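Local coordinates for mandelate racemase/muconate lactonizing enzyme-like protein (Rubrobacter xylanophilus DSM 9941, PDB 3CYJ) that belongs to the enolase superfamily, pairing an alpha+beta capping domain with a TIM-type barrel that here holds a sodium ion, at residues Gly50-Asp55 and Gly98-Ser103; Arg84-Ala87 and Gly93-Gly96. All blocks are in the same frame, centred on the assembly; numbering follows the deposited sequence.

In the fold
From the N terminus, the antiparallel sheet of the capping domain ends in strand 46-53, and the chain then runs through helices 57-70 and 78-88 before helix 97-116 returns to that strand. Interaction 1 closes this excursion of some forty residues by laying the first turns of helix 97-116 on the end of strand 46-53. Interaction 2 falls within the excursion and closes a much shorter loop, tying the last turn of helix 78-88 to the connection that leads into helix 97-116. The two contacts, with centres about 11 Å apart, meet where Ala99 packs on Arg94 and Val102 on Gln86 and Met85. Together they join sheet, helix and interhelical loop of one domain, and both come near a second subunit.

Interaction 1 (Gly50-Asp55 and Gly98-Ser103); sequences GYTYGD and GAMAVS
Thr52 and Met100 carry a buried helix-on-sheet contact in the N-terminal capping domain, where helix 97-116 packs on the end of strand 46-53. Their CA atoms lie 6.1 Å apart, close enough that a small beta-branched residue suits the strand. Thr52 CG2 rests on the helix backbone, 3.5 Å from Met100 O. The hydroxyl Thr52 OG1, turned anti to the backbone N (chi1 -168°), lies 3.7 Å from Met100 CB and bonds to Thr272 O of the barrel domain, which satisfies a buried polar atom. The methionine side chain crosses that of Thr52 at about a right angle, and its extended chi2 (-175°) carries Met100 SD to 3.6 Å from Tyr53 O. Met100 SD also lies 4.2 Å from Gly54 CA. Glycine suits position 54 because the sulfur takes the room on that side of its CA. One turn along the helix, Ser103 OG donates to Ala99 O at 2.7 Å, while Ser103 N reaches the same oxygen from the opposite face of its plane. The CB bonds of Tyr51 and Tyr53 point away from the helix, and Tyr53 stacks on His322 and hydrogen-bonds Glu326. Strand 33-43 pairs with 46-53, helix 57-70 packs on Thr52 and Ala101, and Ala92 of the second subunit touches Met100.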
loop_
_atom_site.group_PDB
_atom_site.type_symbol
_atom_site.label_atom_id
_atom_site.label_comp_id
_atom_site.label_asym_id
_atom_site.label_seq_id
_atom_site.Cartn_x
_atom_site.Cartn_y
_atom_site.Cartn_z
ATOM N N GLY A 50 36.358 -5.622 -26.347
ATOM C CA GLY A 50 35.413 -4.974 -25.452
ATOM C C GLY A 50 36.219 -4.222 -24.414
ATOM O O GLY A 50 37.397 -4.559 -24.193
ATOM N N TYR A 51 35.624 -3.201 -23.786
ATOM C CA TYR A 51 36.339 -2.478 -22.746
ATOM C C TYR A 51 35.401 -1.994 -21.641
ATOM O O TYR A 51 34.179 -2.053 -21.784
ATOM C CB TYR A 51 37.092 -1.284 -23.346
ATOM C CG TYR A 51 36.179 -0.311 -24.101
ATOM C CD1 TYR A 51 35.629 0.757 -23.440
ATOM C CD2 TYR A 51 35.881 -0.477 -25.488
ATOM C CE1 TYR A 51 34.808 1.647 -24.073
ATOM C CE2 TYR A 51 35.019 0.429 -26.156
ATOM C CZ TYR A 51 34.493 1.503 -25.419
ATOM O OH TYR A 51 33.666 2.468 -25.961
ATOM N N THR A 52 35.978 -1.508 -20.540
ATOM C CA THR A 52 35.176 -0.830 -19.533
ATOM C C THR A 52 36.037 0.301 -19.026
ATOM O O THR A 52 37.224 0.358 -19.367
ATOM C CB THR A 52 34.722 -1.823 -18.381
ATOM O OG1 THR A 52 33.716 -1.206 -17.563
ATOM C CG2 THR A 52 35.930 -2.326 -17.530
ATOM N N TYR A 53 35.463 1.240 -18.287
ATOM C CA TYR A 53 36.233 2.310 -17.642
ATOM C C TYR A 53 36.113 2.090 -16.126
ATOM O O TYR A 53 35.006 1.905 -15.608
ATOM C CB TYR A 53 35.680 3.682 -18.004
ATOM C CG TYR A 53 35.804 3.985 -19.475
ATOM C CD1 TYR A 53 37.029 4.411 -20.011
ATOM C CD2 TYR A 53 34.727 3.836 -20.337
ATOM C CE1 TYR A 53 37.177 4.678 -21.349
ATOM C CE2 TYR A 53 34.854 4.115 -21.701
ATOM C CZ TYR A 53 36.096 4.546 -22.191
ATOM O OH TYR A 53 36.286 4.859 -23.513
ATOM N N GLY A 54 37.230 2.088 -15.413
ATOM C CA GLY A 54 37.159 1.788 -13.992
ATOM C C GLY A 54 38.551 1.628 -13.438
ATOM O O GLY A 54 39.487 2.174 -14.001
ATOM N N ASP A 55 38.689 0.877 -12.337
ATOM C CA ASP A 55 39.988 0.720 -11.708
ATOM C C ASP A 55 40.800 -0.345 -12.465
ATOM O O ASP A 55 40.205 -1.317 -13.002
ATOM C CB ASP A 55 39.855 0.367 -10.221
ATOM C CG ASP A 55 41.222 0.390 -9.499
ATOM O OD1 ASP A 55 41.870 1.464 -9.513
ATOM O OD2 ASP A 55 41.659 -0.660 -8.989
ATOM N N GLY A 98 33.546 -6.434 -10.395
ATOM C CA GLY A 98 33.197 -7.713 -11.022
ATOM C C GLY A 98 32.243 -7.535 -12.205
ATOM O O GLY A 98 32.357 -8.253 -13.241
ATOM N N ALA A 99 31.312 -6.580 -12.084
ATOM C CA ALA A 99 30.314 -6.366 -13.124
ATOM C C ALA A 99 30.956 -5.665 -14.299
ATOM O O ALA A 99 30.618 -5.913 -15.466
ATOM C CB ALA A 99 29.137 -5.506 -12.580
ATOM N N MET A 100 31.847 -4.733 -13.979
ATOM C CA MET A 100 32.615 -4.006 -14.986
ATOM C C MET A 100 33.459 -5.010 -15.816
ATOM O O MET A 100 33.548 -4.893 -17.051
ATOM C CB MET A 100 33.507 -2.972 -14.304
ATOM C CG MET A 100 32.727 -1.767 -13.899
ATOM S SD MET A 100 33.601 -0.365 -13.212
ATOM C CE MET A 100 33.191 -0.725 -11.571
ATOM N N ALA A 101 34.026 -6.011 -15.128
ATOM C CA ALA A 101 34.836 -7.034 -15.782
ATOM C C ALA A 101 33.977 -7.922 -16.680
ATOM O O ALA A 101 34.324 -8.145 -17.868
ATOM C CB ALA A 101 35.605 -7.880 -14.752
ATOM N N VAL A 102 32.893 -8.477 -16.116
ATOM C CA VAL A 102 31.947 -9.247 -16.953
ATOM C C VAL A 102 31.520 -8.451 -18.212
ATOM O O VAL A 102 31.463 -8.983 -19.316
ATOM C CB VAL A 102 30.692 -9.700 -16.160
ATOM C CG1 VAL A 102 29.653 -10.227 -17.113
ATOM C CG2 VAL A 102 31.040 -10.823 -15.143
ATOM N N SER A 103 31.245 -7.169 -18.052
ATOM C CA SER A 103 30.780 -6.331 -19.156
ATOM C C SER A 103 31.808 -6.246 -20.287
ATOM O O SER A 103 31.481 -6.435 -21.464
ATOM C CB SER A 103 30.501 -4.914 -18.626
ATOM O OG SER A 103 29.415 -4.956 -17.717
#

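Interaction 2 (Arg84-Ala87 and Gly93-Gly96)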
loop_
_atom_site.group_PDB
_atom_site.type_symbol
_atom_site.label_atom_id
_atom_site.label_comp_id
_atom_site.label_asym_id
_atom_site.label_seq_id
_atom_site.Cartn_x
_atom_site.Cartn_y
_atom_site.Cartn_z
ATOM N N ARG A 84 27.429 -18.354 -17.203
ATOM C CA ARG A 84 28.474 -19.103 -16.496
ATOM C C ARG A 84 29.404 -18.100 -15.743
ATOM O O ARG A 84 29.832 -18.385 -14.615
ATOM C CB ARG A 84 29.254 -20.029 -17.479
ATOM C CG ARG A 84 28.408 -21.184 -18.031
ATOM C CD ARG A 84 29.076 -21.889 -19.237
ATOM N NE ARG A 84 30.496 -22.128 -18.969
ATOM C CZ ARG A 84 31.476 -21.700 -19.763
ATOM N NH1 ARG A 84 31.147 -21.110 -20.916
ATOM N NH2 ARG A 84 32.773 -21.923 -19.438
ATOM N N MET A 85 29.677 -16.929 -16.333
ATOM C CA MET A 85 30.524 -15.947 -15.632
ATOM C C MET A 85 29.861 -15.417 -14.335
ATOM O O MET A 85 30.497 -15.385 -13.272
ATOM C CB MET A 85 30.915 -14.786 -16.548
ATOM C CG MET A 85 32.021 -15.106 -17.637
ATOM S SD MET A 85 32.751 -13.682 -18.495
ATOM C CE MET A 85 31.427 -13.191 -19.646
ATOM N N GLN A 86 28.583 -15.007 -14.432
ATOM C CA GLN A 86 27.801 -14.544 -13.304
ATOM C C GLN A 86 27.725 -15.618 -12.177
ATOM O O GLN A 86 27.853 -15.290 -11.005
ATOM C CB GLN A 86 26.382 -14.159 -13.754
ATOM C CG GLN A 86 26.281 -13.098 -14.810
ATOM C CD GLN A 86 26.649 -11.707 -14.334
ATOM O OE1 GLN A 86 27.103 -11.475 -13.182
ATOM N NE2 GLN A 86 26.478 -10.751 -15.233
ATOM N N ALA A 87 27.516 -16.893 -12.543
ATOM C CA ALA A 87 27.428 -17.949 -11.562
ATOM C C ALA A 87 28.768 -18.119 -10.864
ATOM O O ALA A 87 28.821 -18.279 -9.655
ATOM C CB ALA A 87 26.986 -19.276 -12.220
ATOM N N GLY A 93 32.348 -11.531 -5.831
ATOM C CA GLY A 93 31.663 -10.268 -5.789
ATOM C C GLY A 93 31.176 -9.844 -7.166
ATOM O O GLY A 93 31.956 -9.414 -8.037
ATOM N N ARG A 94 29.874 -9.974 -7.342
ATOM C CA ARG A 94 29.242 -9.807 -8.617
ATOM C C ARG A 94 29.140 -8.335 -9.045
ATOM O O ARG A 94 29.390 -8.003 -10.222
ATOM C CB ARG A 94 27.866 -10.482 -8.558
ATOM C CG ARG A 94 27.428 -11.213 -9.780
ATOM C CD ARG A 94 26.222 -12.069 -9.423
ATOM N NE ARG A 94 26.573 -13.487 -9.278
ATOM C CZ ARG A 94 25.875 -14.355 -8.559
ATOM N NH1 ARG A 94 24.806 -13.931 -7.892
ATOM N NH2 ARG A 94 26.242 -15.634 -8.508
ATOM N N PRO A 95 28.762 -7.431 -8.104
ATOM C CA PRO A 95 28.543 -6.022 -8.485
ATOM C C PRO A 95 29.836 -5.197 -8.525
ATOM O O PRO A 95 30.838 -5.645 -8.020
ATOM C CB PRO A 95 27.626 -5.507 -7.372
ATOM C CG PRO A 95 27.957 -6.331 -6.171
ATOM C CD PRO A 95 28.577 -7.643 -6.651
ATOM N N GLY A 96 29.795 -3.990 -9.078
ATOM C CA GLY A 96 30.955 -3.113 -9.090
ATOM C C GLY A 96 32.102 -3.575 -10.002
ATOM O O GLY A 96 31.894 -3.866 -11.178
HETATM O O HOH W 1 28.254 -8.971 -12.538
#
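Arg94 reaches back from the interhelical loop to the last turn of helix 78-88 and grips one backbone oxygen, Gln86 O, with two nitrogens. Arg94 NE donates to Gln86 O at 2.8 Å, and Arg94 NH2 donates to the same Gln86 O at 3.0 Å. Both bonds are bent, the first with an N-H...O angle of 137°, as expected when one acceptor is shared by neighbouring N-H groups. Both donors approach from the same face of the carbonyl plane, and the oxygen lies somewhat out of the guanidinium plane. Arginine suits this place because its long chain, bent at chi3 (-103°), can bring the NE side of its head to a carbonyl near the helix C-terminal end, where the partial negative charge probably strengthens the hold.

The Gln86 side chain adds a second link. Folded at chi2 (-71°), it brings Gln86 OE1 to 3.4 Å from Arg94 CG, with its amide plane steeply turned from the guanidinium. A water donates to Gln86 OE1 and to Arg94 O, bridging side chain and loop backbone. Farther out, Ile89 packs on Arg94, and Pro95 packs on Trp252 of the second subunit. Glycines suit both ends of the loop segment, Gly93 and Gly96 having positive phi, and Gly96 is the N-cap of helix 97-116. This is a loop connecting two successive helices of the capping domain of the enolase superfamily.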